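Local atomic coordinates of amine oxidase (Emericella nidulans, PDB entry 3PGB), a protein that probably oxidises primary amines to aldehydes, using a copper ion and a topaquinone cofactor made from one of its own tyrosines. Residues W349-F354 / I369-Q374; S505-S510 / L705-F710; H532-N537 / L694-V699; F542-P547 / L599-Q604. One frame throughout, in Å; residues are numbered along the deposited sequence.

Interaction 1: residues W349-F354 / I369-Q374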
loop_
_atom_site.group_PDB
_atom_site.type_symbol
_atom_site.label_atom_id
_atom_site.label_comp_id
_atom_site.label_asym_id
_atom_site.label_seq_id
_atom_site.Cartn_x
_atom_site.Cartn_y
_atom_site.Cartn_z
ATOM N N TRP A 349 -18.035 15.029 -6.355
ATOM C CA TRP A 349 -18.390 13.700 -5.878
ATOM C C TRP A 349 -18.622 13.776 -4.369
ATOM O O TRP A 349 -17.704 14.065 -3.607
ATOM C CB TRP A 349 -17.286 12.687 -6.216
ATOM C CG TRP A 349 -17.465 11.327 -5.568
ATOM C CD1 TRP A 349 -18.287 10.325 -5.981
ATOM C CD2 TRP A 349 -16.800 10.839 -4.394
ATOM N NE1 TRP A 349 -18.178 9.241 -5.139
ATOM C CE2 TRP A 349 -17.270 9.533 -4.158
ATOM C CE3 TRP A 349 -15.849 11.381 -3.522
ATOM C CZ2 TRP A 349 -16.829 8.762 -3.085
ATOM C CZ3 TRP A 349 -15.411 10.613 -2.454
ATOM C CH2 TRP A 349 -15.899 9.315 -2.247
ATOM N N MET A 350 -19.864 13.534 -3.954
ATOM C CA MET A 350 -20.226 13.531 -2.540
ATOM C C MET A 350 -19.805 14.870 -1.917
ATOM O O MET A 350 -20.290 15.919 -2.340
ATOM C CB MET A 350 -19.584 12.319 -1.845
ATOM C CG MET A 350 -19.903 10.990 -2.517
ATOM S SD MET A 350 -21.612 10.496 -2.244
ATOM C CE MET A 350 -21.892 9.446 -3.673
ATOM N N ASP A 351 -18.888 14.843 -0.951
ATOM C CA ASP A 351 -18.407 16.057 -0.290
ATOM C C ASP A 351 -17.216 16.729 -0.979
ATOM O O ASP A 351 -16.755 17.768 -0.507
ATOM C CB ASP A 351 -18.010 15.732 1.150
ATOM C CG ASP A 351 -19.190 15.333 2.010
ATOM O OD1 ASP A 351 -18.965 14.964 3.172
ATOM O OD2 ASP A 351 -20.338 15.400 1.539
ATOM N N PHE A 352 -16.727 16.147 -2.075
ATOM C CA PHE A 352 -15.530 16.634 -2.766
ATOM C C PHE A 352 -15.870 17.378 -4.049
ATOM O O PHE A 352 -16.872 17.089 -4.708
ATOM C CB PHE A 352 -14.616 15.464 -3.147
ATOM C CG PHE A 352 -13.824 14.900 -2.006
ATOM C CD1 PHE A 352 -12.616 15.471 -1.635
ATOM C CD2 PHE A 352 -14.271 13.787 -1.319
ATOM C CE1 PHE A 352 -11.873 14.950 -0.588
ATOM C CE2 PHE A 352 -13.533 13.263 -0.275
ATOM C CZ PHE A 352 -12.330 13.848 0.089
ATOM N N SER A 353 -15.013 18.327 -4.412
ATOM C CA SER A 353 -15.082 18.974 -5.724
ATOM C C SER A 353 -13.694 19.413 -6.139
ATOM O O SER A 353 -12.836 19.648 -5.281
ATOM C CB SER A 353 -16.028 20.180 -5.704
ATOM O OG SER A 353 -15.514 21.230 -4.902
ATOM N N PHE A 354 -13.471 19.523 -7.447
ATOM C CA PHE A 354 -12.192 19.997 -7.963
ATOM C C PHE A 354 -12.278 20.333 -9.444
ATOM O O PHE A 354 -13.212 19.908 -10.128
ATOM C CB PHE A 354 -11.098 18.949 -7.734
ATOM C CG PHE A 354 -11.376 17.619 -8.378
ATOM C CD1 PHE A 354 -12.006 16.616 -7.674
ATOM C CD2 PHE A 354 -11.003 17.378 -9.694
ATOM C CE1 PHE A 354 -12.262 15.390 -8.263
ATOM C CE2 PHE A 354 -11.259 16.152 -10.296
ATOM C CZ PHE A 354 -11.885 15.154 -9.576
ATOM N N ILE A 369 -9.205 21.895 -5.011
ATOM C CA ILE A 369 -9.791 20.707 -4.405
ATOM C C ILE A 369 -10.443 21.127 -3.089
ATOM O O ILE A 369 -9.749 21.572 -2.182
ATOM C CB ILE A 369 -8.724 19.592 -4.141
ATOM C CG1 ILE A 369 -8.102 19.114 -5.459
ATOM C CG2 ILE A 369 -9.341 18.416 -3.405
ATOM C CD1 ILE A 369 -7.059 18.037 -5.303
ATOM N N LYS A 370 -11.767 21.004 -2.996
ATOM C CA LYS A 370 -12.500 21.382 -1.777
ATOM C C LYS A 370 -13.123 20.162 -1.101
ATOM O O LYS A 370 -13.408 19.168 -1.757
ATOM C CB LYS A 370 -13.596 22.418 -2.083
ATOM C CG LYS A 370 -13.097 23.685 -2.806
ATOM C CD LYS A 370 -14.215 24.674 -3.150
ATOM C CE LYS A 370 -14.772 25.348 -1.902
ATOM N NZ LYS A 370 -15.886 26.309 -2.182
ATOM N N TYR A 371 -13.318 20.251 0.215
ATOM C CA TYR A 371 -13.988 19.210 0.993
ATOM C C TYR A 371 -15.001 19.860 1.936
ATOM O O TYR A 371 -14.648 20.770 2.688
ATOM C CB TYR A 371 -12.972 18.407 1.802
ATOM C CG TYR A 371 -13.572 17.214 2.521
ATOM C CD1 TYR A 371 -13.721 17.205 3.906
ATOM C CD2 TYR A 371 -14.014 16.108 1.812
ATOM C CE1 TYR A 371 -14.279 16.112 4.563
ATOM C CE2 TYR A 371 -14.569 15.014 2.460
ATOM C CZ TYR A 371 -14.697 15.023 3.831
ATOM O OH TYR A 371 -15.250 13.939 4.458
ATOM N N LYS A 372 -16.245 19.383 1.897
ATOM C CA LYS A 372 -17.355 19.981 2.651
ATOM C C LYS A 372 -17.404 21.501 2.469
ATOM O O LYS A 372 -17.525 22.265 3.437
ATOM C CB LYS A 372 -17.284 19.598 4.133
ATOM C CG LYS A 372 -17.382 18.098 4.378
ATOM C CD LYS A 372 -17.364 17.756 5.866
ATOM C CE LYS A 372 -17.889 16.340 6.111
ATOM N NZ LYS A 372 -19.386 16.231 5.977
ATOM N N GLY A 373 -17.286 21.927 1.213
ATOM C CA GLY A 373 -17.374 23.342 0.854
ATOM C C GLY A 373 -16.155 24.188 1.184
ATOM O O GLY A 373 -16.161 25.394 0.941
ATOM N N GLN A 374 -15.106 23.564 1.710
ATOM C CA GLN A 374 -13.908 24.272 2.160
ATOM C C GLN A 374 -12.670 23.747 1.414
ATOM O O GLN A 374 -12.497 22.540 1.258
ATOM C CB GLN A 374 -13.759 24.093 3.675
ATOM C CG GLN A 374 -12.494 24.673 4.288
ATOM C CD GLN A 374 -12.378 26.171 4.066
ATOM O OE1 GLN A 374 -13.298 26.930 4.391
ATOM N NE2 GLN A 374 -11.246 26.604 3.504
HETATM O O HOH W 1 -16.665 20.311 -1.023
#
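I369 opens the contact by laying CG1 against CB of F354, 3.8 Å away, while its CA-H leans on S353 O. At K370 the backbone makes a hydrogen-bonded antiparallel pair with S353: K370 N donates to S353 O (2.9 Å) and K370 O accepts from S353 N (3.2 Å). On the same face the two side chains meet where S353 OG touches CB of K370, whose amine then leads away. Y371 sits opposite F352 in a non-hydrogen-bonded pair, both side chains on the other face. With CG anti to its backbone N (chi1 -174°), the Y371 ring brings CD2 over one face of the F352 ring, 3.3 Å from CZ; the ring planes are inclined at 51°. F492 meets the F352 ring as well. K372 N then bonds to D351 O at 2.9 Å, and a water bridges that same oxygen to G373 N. The K372 side chain runs alongside D351, bending at its last torsion so that NZ comes down on OD1 from above the carboxylate plane (3.1 Å); NZ also forms a salt bridge with E732, its stronger partner, and would partly offset the close D351 and E732 carboxylates. Beyond K372, the type I' turn Y371-Q374 leads into strand 374-389, as the type II' turn W349-F352 leads into strand 352-359: an antiparallel meander built from consecutive beta hairpins.

Interaction 2: residues S505-S510 / L705-F710; sequences SGYIQS and LPNTVF
Two loops that meet beside the copper site and at the subunit interface make this contact, S505 and G506 meeting N707 and T708, both segments in irregular loop. S505 OG, anti to its backbone N (chi1 -172°), donates to T708 O; the modelled 2.5 Å is very short and its exact length doubtful. The same hydroxyl is hydrogen-bonded to the backbone N of R458 of the second subunit. Its CB lies over one face of the F710 ring in a CH-pi contact, 3.4 Å from the ring centroid and 16° off the normal. One residue on, G506 O receives T708 N at 3.0 Å, nearly along the C=O axis. The G506 backbone is folded so that a CB would run into the preceding carbonyl O. In the copper amine oxidase fold such loops link the strands of the large catalytic domain: 505-510 follows strand 498-504, and the loop 705-710 joins strands 686-698 and 714-722. The Y507 ring has the N707 side-chain amide standing over one face, the two planes 85° apart, and P706 O near CD2 at 3.4 Å; its hydroxyl bonds to A311 O, and H459 of the second subunit meets the ring edge-to-face. I508 crosses T708 at about a right angle, CG2 reaching to 3.2 Å from OG1. That hydroxyl is hydrogen-bonded to D704, whose OD1 also bonds NE2 of copper ligand H698.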
loop_
_atom_site.group_PDB
_atom_site.type_symbol
_atom_site.label_atom_id
_atom_site.label_comp_id
_atom_site.label_asym_id
_atom_site.label_seq_id
_atom_site.Cartn_x
_atom_site.Cartn_y
_atom_site.Cartn_z
ATOM N N SER A 505 4.402 0.062 -15.635
ATOM C CA SER A 505 4.447 -1.147 -16.438
ATOM C C SER A 505 5.179 -0.802 -17.730
ATOM O O SER A 505 5.918 0.176 -17.771
ATOM C CB SER A 505 3.036 -1.665 -16.716
ATOM O OG SER A 505 3.083 -2.934 -17.345
ATOM N N GLY A 506 4.973 -1.591 -18.777
ATOM C CA GLY A 506 5.657 -1.379 -20.042
ATOM C C GLY A 506 7.024 -2.041 -20.067
ATOM O O GLY A 506 7.316 -2.917 -19.250
ATOM N N TYR A 507 7.860 -1.612 -21.007
ATOM C CA TYR A 507 9.167 -2.219 -21.233
ATOM C C TYR A 507 10.233 -1.543 -20.402
ATOM O O TYR A 507 10.260 -0.321 -20.286
ATOM C CB TYR A 507 9.555 -2.122 -22.706
ATOM C CG TYR A 507 8.899 -3.163 -23.568
ATOM C CD1 TYR A 507 7.710 -2.899 -24.226
ATOM C CD2 TYR A 507 9.464 -4.415 -23.722
ATOM C CE1 TYR A 507 7.102 -3.854 -25.014
ATOM C CE2 TYR A 507 8.868 -5.373 -24.512
ATOM C CZ TYR A 507 7.682 -5.086 -25.153
ATOM O OH TYR A 507 7.070 -6.029 -25.943
ATOM N N ILE A 508 11.124 -2.338 -19.830
ATOM C CA ILE A 508 12.262 -1.789 -19.129
ATOM C C ILE A 508 13.288 -1.329 -20.164
ATOM O O ILE A 508 13.317 -1.841 -21.284
ATOM C CB ILE A 508 12.882 -2.806 -18.131
ATOM C CG1 ILE A 508 13.565 -3.972 -18.854
ATOM C CG2 ILE A 508 11.815 -3.315 -17.169
ATOM C CD1 ILE A 508 14.324 -4.922 -17.915
ATOM N N GLN A 509 14.107 -0.348 -19.803
ATOM C CA GLN A 509 15.259 -0.017 -20.621
ATOM C C GLN A 509 16.404 -0.885 -20.148
ATOM O O GLN A 509 16.964 -0.679 -19.065
ATOM C CB GLN A 509 15.628 1.457 -20.563
ATOM C CG GLN A 509 16.649 1.804 -21.625
ATOM C CD GLN A 509 16.915 3.272 -21.716
ATOM O OE1 GLN A 509 17.951 3.750 -21.258
ATOM N NE2 GLN A 509 15.983 4.008 -22.302
ATOM N N SER A 510 16.743 -1.850 -20.994
ATOM C CA SER A 510 17.628 -2.950 -20.651
ATOM C C SER A 510 19.087 -2.517 -20.644
ATOM O O SER A 510 19.403 -1.370 -20.949
ATOM C CB SER A 510 17.411 -4.064 -21.674
ATOM O OG SER A 510 18.147 -5.220 -21.368
ATOM N N LEU A 705 10.145 -9.457 -17.686
ATOM C CA LEU A 705 10.050 -9.847 -19.089
ATOM C C LEU A 705 8.699 -10.511 -19.347
ATOM O O LEU A 705 8.315 -11.426 -18.620
ATOM C CB LEU A 705 11.156 -10.840 -19.444
ATOM C CG LEU A 705 12.594 -10.393 -19.203
ATOM C CD1 LEU A 705 13.536 -11.541 -19.531
ATOM C CD2 LEU A 705 12.926 -9.162 -20.024
ATOM N N PRO A 706 7.969 -10.064 -20.382
ATOM C CA PRO A 706 8.268 -8.996 -21.344
ATOM C C PRO A 706 8.085 -7.578 -20.780
ATOM O O PRO A 706 8.762 -6.644 -21.223
ATOM C CB PRO A 706 7.254 -9.255 -22.458
ATOM C CG PRO A 706 6.071 -9.841 -21.715
ATOM C CD PRO A 706 6.678 -10.717 -20.673
ATOM N N ASN A 707 7.175 -7.423 -19.822
ATOM C CA ASN A 707 6.885 -6.116 -19.238
ATOM C C ASN A 707 6.885 -6.142 -17.731
ATOM O O ASN A 707 6.611 -7.170 -17.116
ATOM C CB ASN A 707 5.512 -5.621 -19.692
ATOM C CG ASN A 707 5.531 -5.021 -21.074
ATOM O OD1 ASN A 707 6.576 -4.955 -21.734
ATOM N ND2 ASN A 707 4.367 -4.566 -21.524
ATOM N N THR A 708 7.172 -4.988 -17.143
ATOM C CA THR A 708 7.018 -4.795 -15.714
ATOM C C THR A 708 5.528 -4.814 -15.407
ATOM O O THR A 708 4.717 -4.476 -16.266
ATOM C CB THR A 708 7.658 -3.466 -15.270
ATOM O OG1 THR A 708 9.053 -3.511 -15.568
ATOM C CG2 THR A 708 7.474 -3.212 -13.772
ATOM N N VAL A 709 5.176 -5.228 -14.198
ATOM C CA VAL A 709 3.777 -5.380 -13.808
ATOM C C VAL A 709 3.364 -4.320 -12.787
ATOM O O VAL A 709 4.156 -3.938 -11.914
ATOM C CB VAL A 709 3.504 -6.796 -13.240
ATOM C CG1 VAL A 709 3.871 -7.848 -14.270
ATOM C CG2 VAL A 709 4.269 -7.025 -11.943
ATOM N N PHE A 710 2.118 -3.861 -12.901
ATOM C CA PHE A 710 1.586 -2.808 -12.034
ATOM C C PHE A 710 1.406 -3.233 -10.575
ATOM O O PHE A 710 1.348 -2.384 -9.687
ATOM C CB PHE A 710 0.225 -2.326 -12.555
ATOM C CG PHE A 710 0.299 -1.431 -13.768
ATOM C CD1 PHE A 710 1.081 -0.284 -13.762
ATOM C CD2 PHE A 710 -0.464 -1.710 -14.899
ATOM C CE1 PHE A 710 1.135 0.549 -14.871
ATOM C CE2 PHE A 710 -0.422 -0.879 -16.013
ATOM C CZ PHE A 710 0.379 0.255 -16.000
#

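Interaction 3: residues H532-N537 / L694-V699. With CU (copper (II) ion), chain D.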
loop_
_atom_site.group_PDB
_atom_site.type_symbol
_atom_site.label_atom_id
_atom_site.label_comp_id
_atom_site.label_asym_id
_atom_site.label_seq_id
_atom_site.Cartn_x
_atom_site.Cartn_y
_atom_site.Cartn_z
ATOM N N HIS A 532 17.475 1.129 -11.832
ATOM C CA HIS A 532 17.109 2.537 -11.917
ATOM C C HIS A 532 16.188 2.955 -10.780
ATOM O O HIS A 532 15.456 2.131 -10.227
ATOM C CB HIS A 532 16.454 2.856 -13.270
ATOM C CG HIS A 532 15.260 2.007 -13.582
ATOM N ND1 HIS A 532 15.358 0.789 -14.216
ATOM C CD2 HIS A 532 13.941 2.200 -13.339
ATOM C CE1 HIS A 532 14.152 0.265 -14.344
ATOM N NE2 HIS A 532 13.273 1.102 -13.825
ATOM N N ASP A 533 16.247 4.236 -10.425
ATOM C CA ASP A 533 15.310 4.819 -9.474
ATOM C C ASP A 533 14.238 5.600 -10.227
ATOM O O ASP A 533 14.547 6.435 -11.087
ATOM C CB ASP A 533 16.022 5.756 -8.496
ATOM C CG ASP A 533 16.683 5.023 -7.332
ATOM O OD1 ASP A 533 16.607 3.773 -7.249
ATOM O OD2 ASP A 533 17.287 5.722 -6.487
ATOM N N HIS A 534 12.980 5.304 -9.918
ATOM C CA HIS A 534 11.875 6.135 -10.343
ATOM C C HIS A 534 11.642 7.127 -9.224
ATOM O O HIS A 534 11.462 6.726 -8.068
ATOM C CB HIS A 534 10.600 5.320 -10.524
ATOM C CG HIS A 534 10.627 4.387 -11.690
ATOM N ND1 HIS A 534 10.366 4.798 -12.977
ATOM C CD2 HIS A 534 10.844 3.054 -11.755
ATOM C CE1 HIS A 534 10.439 3.760 -13.789
ATOM N NE2 HIS A 534 10.726 2.688 -13.072
ATOM N N VAL A 535 11.661 8.414 -9.549
ATOM C CA VAL A 535 11.264 9.429 -8.585
ATOM C C VAL A 535 10.353 10.389 -9.318
ATOM O O VAL A 535 10.744 10.956 -10.336
ATOM C CB VAL A 535 12.471 10.187 -7.978
ATOM C CG1 VAL A 535 12.005 11.092 -6.854
ATOM C CG2 VAL A 535 13.526 9.221 -7.466
ATOM N N LEU A 536 9.130 10.534 -8.813
ATOM C CA LEU A 536 8.137 11.403 -9.431
ATOM C C LEU A 536 7.697 12.442 -8.419
ATOM O O LEU A 536 7.200 12.091 -7.356
ATOM C CB LEU A 536 6.939 10.586 -9.920
ATOM C CG LEU A 536 7.254 9.546 -11.005
ATOM C CD1 LEU A 536 7.565 8.195 -10.392
ATOM C CD2 LEU A 536 6.096 9.424 -11.985
ATOM N N ASN A 537 7.890 13.717 -8.752
ATOM C CA ASN A 537 7.628 14.824 -7.818
ATOM C C ASN A 537 6.228 15.369 -7.999
ATOM O O ASN A 537 5.797 15.597 -9.123
ATOM C CB ASN A 537 8.639 15.963 -8.009
ATOM C CG ASN A 537 8.626 16.961 -6.851
ATOM O OD1 ASN A 537 8.263 18.135 -7.017
ATOM N ND2 ASN A 537 9.017 16.495 -5.672
ATOM N N LEU A 694 6.895 10.491 -5.011
ATOM C CA LEU A 694 6.596 9.079 -5.112
ATOM C C LEU A 694 7.780 8.477 -5.853
ATOM O O LEU A 694 8.429 9.168 -6.641
ATOM C CB LEU A 694 5.291 8.840 -5.870
ATOM C CG LEU A 694 4.022 9.516 -5.334
ATOM C CD1 LEU A 694 2.798 8.903 -5.995
ATOM C CD2 LEU A 694 3.904 9.421 -3.836
ATOM N N GLY A 695 8.090 7.212 -5.596
ATOM C CA GLY A 695 9.232 6.589 -6.248
ATOM C C GLY A 695 9.503 5.148 -5.869
ATOM O O GLY A 695 8.916 4.628 -4.924
ATOM N N MET A 696 10.406 4.517 -6.620
ATOM C CA MET A 696 10.725 3.095 -6.479
ATOM C C MET A 696 12.189 2.846 -6.802
ATOM O O MET A 696 12.742 3.503 -7.682
ATOM C CB MET A 696 9.930 2.278 -7.490
ATOM C CG MET A 696 8.440 2.245 -7.290
ATOM S SD MET A 696 7.578 2.367 -8.873
ATOM C CE MET A 696 7.204 4.125 -8.922
ATOM N N HIS A 697 12.800 1.885 -6.112
ATOM C CA HIS A 697 14.089 1.353 -6.520
ATOM C C HIS A 697 13.786 0.109 -7.336
ATOM O O HIS A 697 13.218 -0.854 -6.816
ATOM C CB HIS A 697 14.959 0.986 -5.315
ATOM C CG HIS A 697 15.187 2.116 -4.363
ATOM N ND1 HIS A 697 15.983 3.200 -4.667
ATOM C CD2 HIS A 697 14.733 2.324 -3.105
ATOM C CE1 HIS A 697 16.000 4.030 -3.639
ATOM N NE2 HIS A 697 15.254 3.520 -2.678
ATOM N N HIS A 698 14.156 0.131 -8.612
ATOM C CA HIS A 698 13.778 -0.930 -9.532
ATOM C C HIS A 698 15.013 -1.612 -10.104
ATOM O O HIS A 698 15.728 -1.035 -10.928
ATOM C CB HIS A 698 12.896 -0.361 -10.645
ATOM C CG HIS A 698 12.195 -1.404 -11.462
ATOM N ND1 HIS A 698 11.551 -1.110 -12.644
ATOM C CD2 HIS A 698 12.047 -2.737 -11.276
ATOM C CE1 HIS A 698 11.030 -2.214 -13.146
ATOM N NE2 HIS A 698 11.316 -3.216 -12.335
ATOM N N VAL A 699 15.261 -2.833 -9.631
ATOM C CA VAL A 699 16.284 -3.706 -10.181
ATOM C C VAL A 699 15.563 -4.843 -10.902
ATOM O O VAL A 699 15.287 -5.877 -10.302
ATOM C CB VAL A 699 17.202 -4.270 -9.075
ATOM C CG1 VAL A 699 18.342 -5.079 -9.692
ATOM C CG2 VAL A 699 17.751 -3.140 -8.215
HETATM CU CU CU D . 11.309 0.719 -13.443
HETATM O O HOH W 2 10.526 0.352 -15.768
#
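The three-histidine copper site of the amine oxidases spans this pair of antiparallel strands. H532 and H534 present NE2 to the metal at 2.0 and 2.1 Å, and H698 presents ND1 at 2.0 Å; a water is the fourth ligand in the model, 2.5 Å from the copper. CG anti to the backbone N (chi1 -167°) swings the H698 ring so that ND1 meets the copper; its CB lies over one face of the H532 ring, the two ring planes 73° apart. The H534 and H698 rings meet rim to rim, and M696 CE touches H534 CB at 3.9 Å. On the other face, H697 ND1 donates to D533 OD1 (2.7 Å) from above the carboxylate plane. D533 OD2 is hydrogen-bonded to OG1 of T628, and H697 NE2 reaches N594 O of the second subunit. Backbone bonds pair H532 with H698, H534 with M696 and L536 with L694. Strand 374-389 borders strand 532-542 through D533 and V535, and strand 714-722 packs on L694 and M696.

Interaction 4: residues F542-P547 / L599-Q604; sequences FDILGP and LHVVNQ. With CA (calcium ion), chain F.
V601, on strand 597-603, packs against the calcium-binding loop that follows strand 532-542 in the catalytic domain. This is the close part of the contact: V601 CG1, anti to its backbone N (chi1 -179°), lies 3.7 Å from F542 CB and 4.0 Å from I544 CG1, while CG2 sits over one face of the F542 ring. The F542 and V601 side chains cross at about a right angle. I544 CG1 also rests on V601 O at 3.5 Å. L688 and V690 of strand 686-698 and I618 of strand 613-619 close round V601, so its apolar side is buried among strands. Farther along the type II turn D543-G546, at L545 and beyond, the fit is slacker: L545 is partly exposed, its CB coming no nearer than 4.1 Å to N603 ND2, and P547 lies at the surface. The metal is bound by F542 O at 2.5 Å and D543 OD1 at 2.3 Å, with D541, D687 and L688 completing the protein ligands; a bound water links it to P547 O. N603 OD1 is held by Q685 and the backbone N of D605, leaving the amide NH2 to point at the loop: ND2 donates to I544 O at 3.2 Å, in the carbonyl plane.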
loop_
_atom_site.group_PDB
_atom_site.type_symbol
_atom_site.label_atom_id
_atom_site.label_comp_id
_atom_site.label_asym_id
_atom_site.label_seq_id
_atom_site.Cartn_x
_atom_site.Cartn_y
_atom_site.Cartn_z
ATOM N N PHE A 542 -1.386 22.642 -0.071
ATOM C CA PHE A 542 -2.423 22.635 0.959
ATOM C C PHE A 542 -2.672 24.051 1.454
ATOM O O PHE A 542 -1.724 24.750 1.803
ATOM C CB PHE A 542 -2.008 21.783 2.165
ATOM C CG PHE A 542 -1.855 20.329 1.859
ATOM C CD1 PHE A 542 -2.932 19.470 1.973
ATOM C CD2 PHE A 542 -0.637 19.823 1.464
ATOM C CE1 PHE A 542 -2.794 18.134 1.687
ATOM C CE2 PHE A 542 -0.491 18.497 1.182
ATOM C CZ PHE A 542 -1.573 17.647 1.289
ATOM N N ASP A 543 -3.932 24.473 1.483
ATOM C CA ASP A 543 -4.324 25.717 2.143
ATOM C C ASP A 543 -5.361 25.374 3.202
ATOM O O ASP A 543 -6.556 25.648 3.035
ATOM C CB ASP A 543 -4.898 26.721 1.138
ATOM C CG ASP A 543 -3.842 27.300 0.205
ATOM O OD1 ASP A 543 -2.623 27.133 0.448
ATOM O OD2 ASP A 543 -4.239 27.945 -0.784
ATOM N N ILE A 544 -4.903 24.780 4.300
ATOM C CA ILE A 544 -5.820 24.235 5.299
ATOM C C ILE A 544 -6.548 25.364 6.027
ATOM O O ILE A 544 -5.937 26.139 6.769
ATOM C CB ILE A 544 -5.099 23.320 6.327
ATOM C CG1 ILE A 544 -4.321 22.197 5.620
ATOM C CG2 ILE A 544 -6.102 22.723 7.306
ATOM C CD1 ILE A 544 -5.149 21.359 4.671
ATOM N N LEU A 545 -7.858 25.448 5.800
ATOM C CA LEU A 545 -8.696 26.485 6.399
ATOM C C LEU A 545 -8.091 27.877 6.160
ATOM O O LEU A 545 -8.085 28.726 7.052
ATOM C CB LEU A 545 -8.899 26.210 7.898
ATOM C CG LEU A 545 -9.591 24.885 8.254
ATOM C CD1 LEU A 545 -9.450 24.530 9.741
ATOM C CD2 LEU A 545 -11.067 24.916 7.845
ATOM N N GLY A 546 -7.589 28.094 4.946
ATOM C CA GLY A 546 -6.899 29.330 4.588
ATOM C C GLY A 546 -5.439 29.076 4.241
ATOM O O GLY A 546 -4.913 27.994 4.495
ATOM N N PRO A 547 -4.763 30.081 3.670
ATOM C CA PRO A 547 -3.385 29.909 3.231
ATOM C C PRO A 547 -2.366 29.808 4.375
ATOM O O PRO A 547 -1.354 29.117 4.227
ATOM C CB PRO A 547 -3.134 31.156 2.377
ATOM C CG PRO A 547 -4.050 32.193 2.928
ATOM C CD PRO A 547 -5.243 31.464 3.490
ATOM N N LEU A 599 3.711 13.352 9.698
ATOM C CA LEU A 599 3.847 14.697 9.152
ATOM C C LEU A 599 2.467 15.290 8.893
ATOM O O LEU A 599 1.673 14.708 8.159
ATOM C CB LEU A 599 4.653 14.642 7.863
ATOM C CG LEU A 599 5.005 15.988 7.250
ATOM C CD1 LEU A 599 6.440 15.987 6.717
ATOM C CD2 LEU A 599 4.008 16.328 6.167
ATOM N N HIS A 600 2.186 16.436 9.514
ATOM C CA HIS A 600 0.871 17.073 9.451
ATOM C C HIS A 600 0.968 18.470 8.848
ATOM O O HIS A 600 1.879 19.219 9.171
ATOM C CB HIS A 600 0.269 17.219 10.853
ATOM C CG HIS A 600 0.140 15.936 11.610
ATOM N ND1 HIS A 600 -0.135 15.905 12.958
ATOM C CD2 HIS A 600 0.244 14.644 11.218
ATOM C CE1 HIS A 600 -0.203 14.650 13.364
ATOM N NE2 HIS A 600 0.028 13.863 12.329
ATOM N N VAL A 601 0.016 18.826 7.992
ATOM C CA VAL A 601 -0.087 20.188 7.485
ATOM C C VAL A 601 -1.259 20.814 8.210
ATOM O O VAL A 601 -2.399 20.434 7.967
ATOM C CB VAL A 601 -0.317 20.235 5.951
ATOM C CG1 VAL A 601 -0.379 21.675 5.470
ATOM C CG2 VAL A 601 0.782 19.496 5.230
ATOM N N VAL A 602 -0.977 21.751 9.114
ATOM C CA VAL A 602 -1.997 22.275 10.030
ATOM C C VAL A 602 -2.136 23.792 9.958
ATOM O O VAL A 602 -1.298 24.480 9.377
ATOM C CB VAL A 602 -1.689 21.900 11.502
ATOM C CG1 VAL A 602 -1.381 20.422 11.632
ATOM C CG2 VAL A 602 -0.541 22.732 12.039
ATOM N N ASN A 603 -3.207 24.303 10.555
ATOM C CA ASN A 603 -3.391 25.739 10.723
ATOM C C ASN A 603 -3.494 26.044 12.208
ATOM O O ASN A 603 -4.514 25.763 12.841
ATOM C CB ASN A 603 -4.636 26.227 9.985
ATOM C CG ASN A 603 -4.796 27.736 10.043
ATOM O OD1 ASN A 603 -4.290 28.390 10.951
ATOM N ND2 ASN A 603 -5.509 28.291 9.074
ATOM N N GLN A 604 -2.425 26.618 12.756
ATOM C CA GLN A 604 -2.353 26.906 14.183
ATOM C C GLN A 604 -3.352 27.963 14.632
ATOM O O GLN A 604 -3.689 28.025 15.801
ATOM C CB GLN A 604 -0.949 27.358 14.567
ATOM C CG GLN A 604 0.125 26.309 14.399
ATOM C CD GLN A 604 1.466 26.803 14.895
ATOM O OE1 GLN A 604 1.728 26.812 16.100
ATOM N NE2 GLN A 604 2.325 27.233 13.967
HETATM CA CA CA F . -0.447 26.568 0.765
HETATM O O HOH W 3 -0.421 26.606 3.288
#

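In the fold
All four contacts lie in the catalytic domain of the copper amine oxidase. Interaction 1 comes first along the chain and closes before the others open; interaction 4 is nested within the loop closed by interaction 3, itself nested within that of interaction 2. Interactions 2 and 3, with centres 14 Å apart, touch where T708 OG1 packs on H698 CE1, so the paired loops pack directly on a copper ligand. Interactions 1 and 4 have centres 16 Å apart and touch through Q374 and L545. Strand 532-542 spans the two regions, with copper ligands near its start and calcium ligands at its end, about 28 Å between the centres of interactions 3 and 4. Interactions 1, 2 and 3 also reach the second subunit.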